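Local coordinates for Serine/threonine-protein kinase Tel1 (Chaetomium thermophilum, PDB 6SKY) that probably acts as an ATP-dependent serine/threonine kinase that senses DNA damage and switches on checkpoint signalling, at residues G2753-L2758 / E2904-K2909. Sequence-based numbering, arbitrary orientation.
Sequences GHVLGL and EVVKKK
One face of the H2754 imidazole carries the aliphatic chain of K2909, whose CD stands 4.3 Å from the ring centroid and 25° off the normal, a CH-pi contact displaced toward the rim on the CE1/NE2 side. The lysine crosses the ring obliquely: CG lies anti to the carbonyl carbon (chi1 -79°), and the chain is extended from there to its tip. K2909 NZ thus passes the ring and donates to H2754 O at 3.1 Å, nearly along the C=O axis (169°). H2754 O also accepts from G2757 N at 3.2 Å, while the ammonium forms a salt bridge with E2785, so two polar partners fix its position. Alongside, V2906 CG2 rests 3.5 Å from V2755 O, and the two valines meet through their CG1 methyls at 4.5 Å. An alanine at K2909 would remove the chain over the ring and the ammonium, and would probably loosen the hold between the two segments and on E2785. G2757, at positive phi, is the C-prime residue of a Schellman motif, with L2758 N bonded to G2753 O at 2.8 Å; the motif ends helix 2732-2755 of the PI3/PI4-kinase-family catalytic domain, and K2909 adds a donor from 2904-2909 to a carbonyl the motif already uses.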
# COMPACT_ATOMS: atom_id res chain seq x y z
N GLY A 2753 -13.48 4.87 -23.50
CA GLY A 2753 -13.55 4.22 -24.78
C GLY A 2753 -12.46 3.21 -25.03
O GLY A 2753 -12.61 2.36 -25.90
N HIS A 2754 -11.35 3.29 -24.30
CA HIS A 2754 -10.42 2.17 -24.30
C HIS A 2754 -11.03 0.96 -23.60
O HIS A 2754 -10.98 -0.16 -24.12
CB HIS A 2754 -9.11 2.57 -23.63
CG HIS A 2754 -8.27 1.41 -23.21
ND1 HIS A 2754 -7.68 0.55 -24.11
CD2 HIS A 2754 -7.93 0.96 -21.98
CE1 HIS A 2754 -7.01 -0.38 -23.45
NE2 HIS A 2754 -7.15 -0.15 -22.16
N VAL A 2755 -11.62 1.17 -22.42
CA VAL A 2755 -12.15 0.05 -21.65
C VAL A 2755 -13.27 -0.67 -22.40
O VAL A 2755 -13.44 -1.88 -22.26
CB VAL A 2755 -12.61 0.53 -20.27
CG1 VAL A 2755 -13.55 -0.44 -19.63
CG2 VAL A 2755 -11.42 0.73 -19.38
N LEU A 2756 -14.04 0.05 -23.22
CA LEU A 2756 -15.16 -0.55 -23.94
C LEU A 2756 -14.88 -0.71 -25.43
O LEU A 2756 -15.82 -0.93 -26.19
CB LEU A 2756 -16.43 0.27 -23.75
CG LEU A 2756 -16.96 0.41 -22.33
CD1 LEU A 2756 -18.17 1.28 -22.31
CD2 LEU A 2756 -17.27 -0.94 -21.74
N GLY A 2757 -13.63 -0.61 -25.86
CA GLY A 2757 -13.30 -0.90 -27.23
C GLY A 2757 -13.85 0.06 -28.25
O GLY A 2757 -13.93 -0.29 -29.43
N LEU A 2758 -14.22 1.26 -27.84
CA LEU A 2758 -14.89 2.20 -28.73
C LEU A 2758 -14.03 2.55 -29.93
O LEU A 2758 -12.87 2.93 -29.79
CB LEU A 2758 -15.25 3.46 -27.96
CG LEU A 2758 -15.91 4.61 -28.71
CD1 LEU A 2758 -17.25 4.19 -29.22
CD2 LEU A 2758 -16.03 5.80 -27.80
N GLU A 2904 -15.02 -10.76 -21.78
CA GLU A 2904 -13.76 -11.21 -21.20
C GLU A 2904 -12.63 -10.24 -21.51
O GLU A 2904 -11.78 -9.97 -20.65
CB GLU A 2904 -13.44 -12.61 -21.72
CG GLU A 2904 -12.26 -13.27 -21.07
CD GLU A 2904 -11.98 -14.63 -21.67
OE1 GLU A 2904 -12.71 -15.04 -22.60
OE2 GLU A 2904 -11.02 -15.30 -21.22
N VAL A 2905 -12.61 -9.70 -22.73
CA VAL A 2905 -11.65 -8.65 -23.06
C VAL A 2905 -11.85 -7.43 -22.17
O VAL A 2905 -10.89 -6.87 -21.62
CB VAL A 2905 -11.76 -8.28 -24.55
CG1 VAL A 2905 -10.91 -7.10 -24.84
CG2 VAL A 2905 -11.35 -9.43 -25.40
N VAL A 2906 -13.10 -7.01 -22.00
CA VAL A 2906 -13.38 -5.88 -21.11
C VAL A 2906 -12.92 -6.19 -19.70
O VAL A 2906 -12.38 -5.33 -19.00
CB VAL A 2906 -14.88 -5.53 -21.14
CG1 VAL A 2906 -15.21 -4.56 -20.04
CG2 VAL A 2906 -15.24 -4.93 -22.47
N LYS A 2907 -13.12 -7.43 -19.24
CA LYS A 2907 -12.77 -7.77 -17.87
C LYS A 2907 -11.26 -7.83 -17.67
O LYS A 2907 -10.79 -7.58 -16.56
CB LYS A 2907 -13.40 -9.11 -17.50
CG LYS A 2907 -13.16 -9.52 -16.08
CD LYS A 2907 -13.91 -10.79 -15.75
CE LYS A 2907 -13.47 -11.32 -14.40
NZ LYS A 2907 -12.01 -11.59 -14.38
N LYS A 2908 -10.50 -8.16 -18.71
CA LYS A 2908 -9.06 -8.17 -18.56
C LYS A 2908 -8.42 -6.82 -18.81
O LYS A 2908 -7.26 -6.63 -18.45
CB LYS A 2908 -8.43 -9.21 -19.49
CG LYS A 2908 -8.11 -8.72 -20.87
CD LYS A 2908 -7.73 -9.87 -21.77
CE LYS A 2908 -7.73 -9.45 -23.23
NZ LYS A 2908 -7.70 -10.62 -24.15
N LYS A 2909 -9.13 -5.87 -19.41
CA LYS A 2909 -8.65 -4.50 -19.41
C LYS A 2909 -8.83 -3.81 -18.07
O LYS A 2909 -8.29 -2.72 -17.88
CB LYS A 2909 -9.36 -3.68 -20.48
CG LYS A 2909 -8.85 -3.88 -21.87
CD LYS A 2909 -9.74 -3.20 -22.85
CE LYS A 2909 -9.33 -3.49 -24.25
NZ LYS A 2909 -10.33 -2.99 -25.19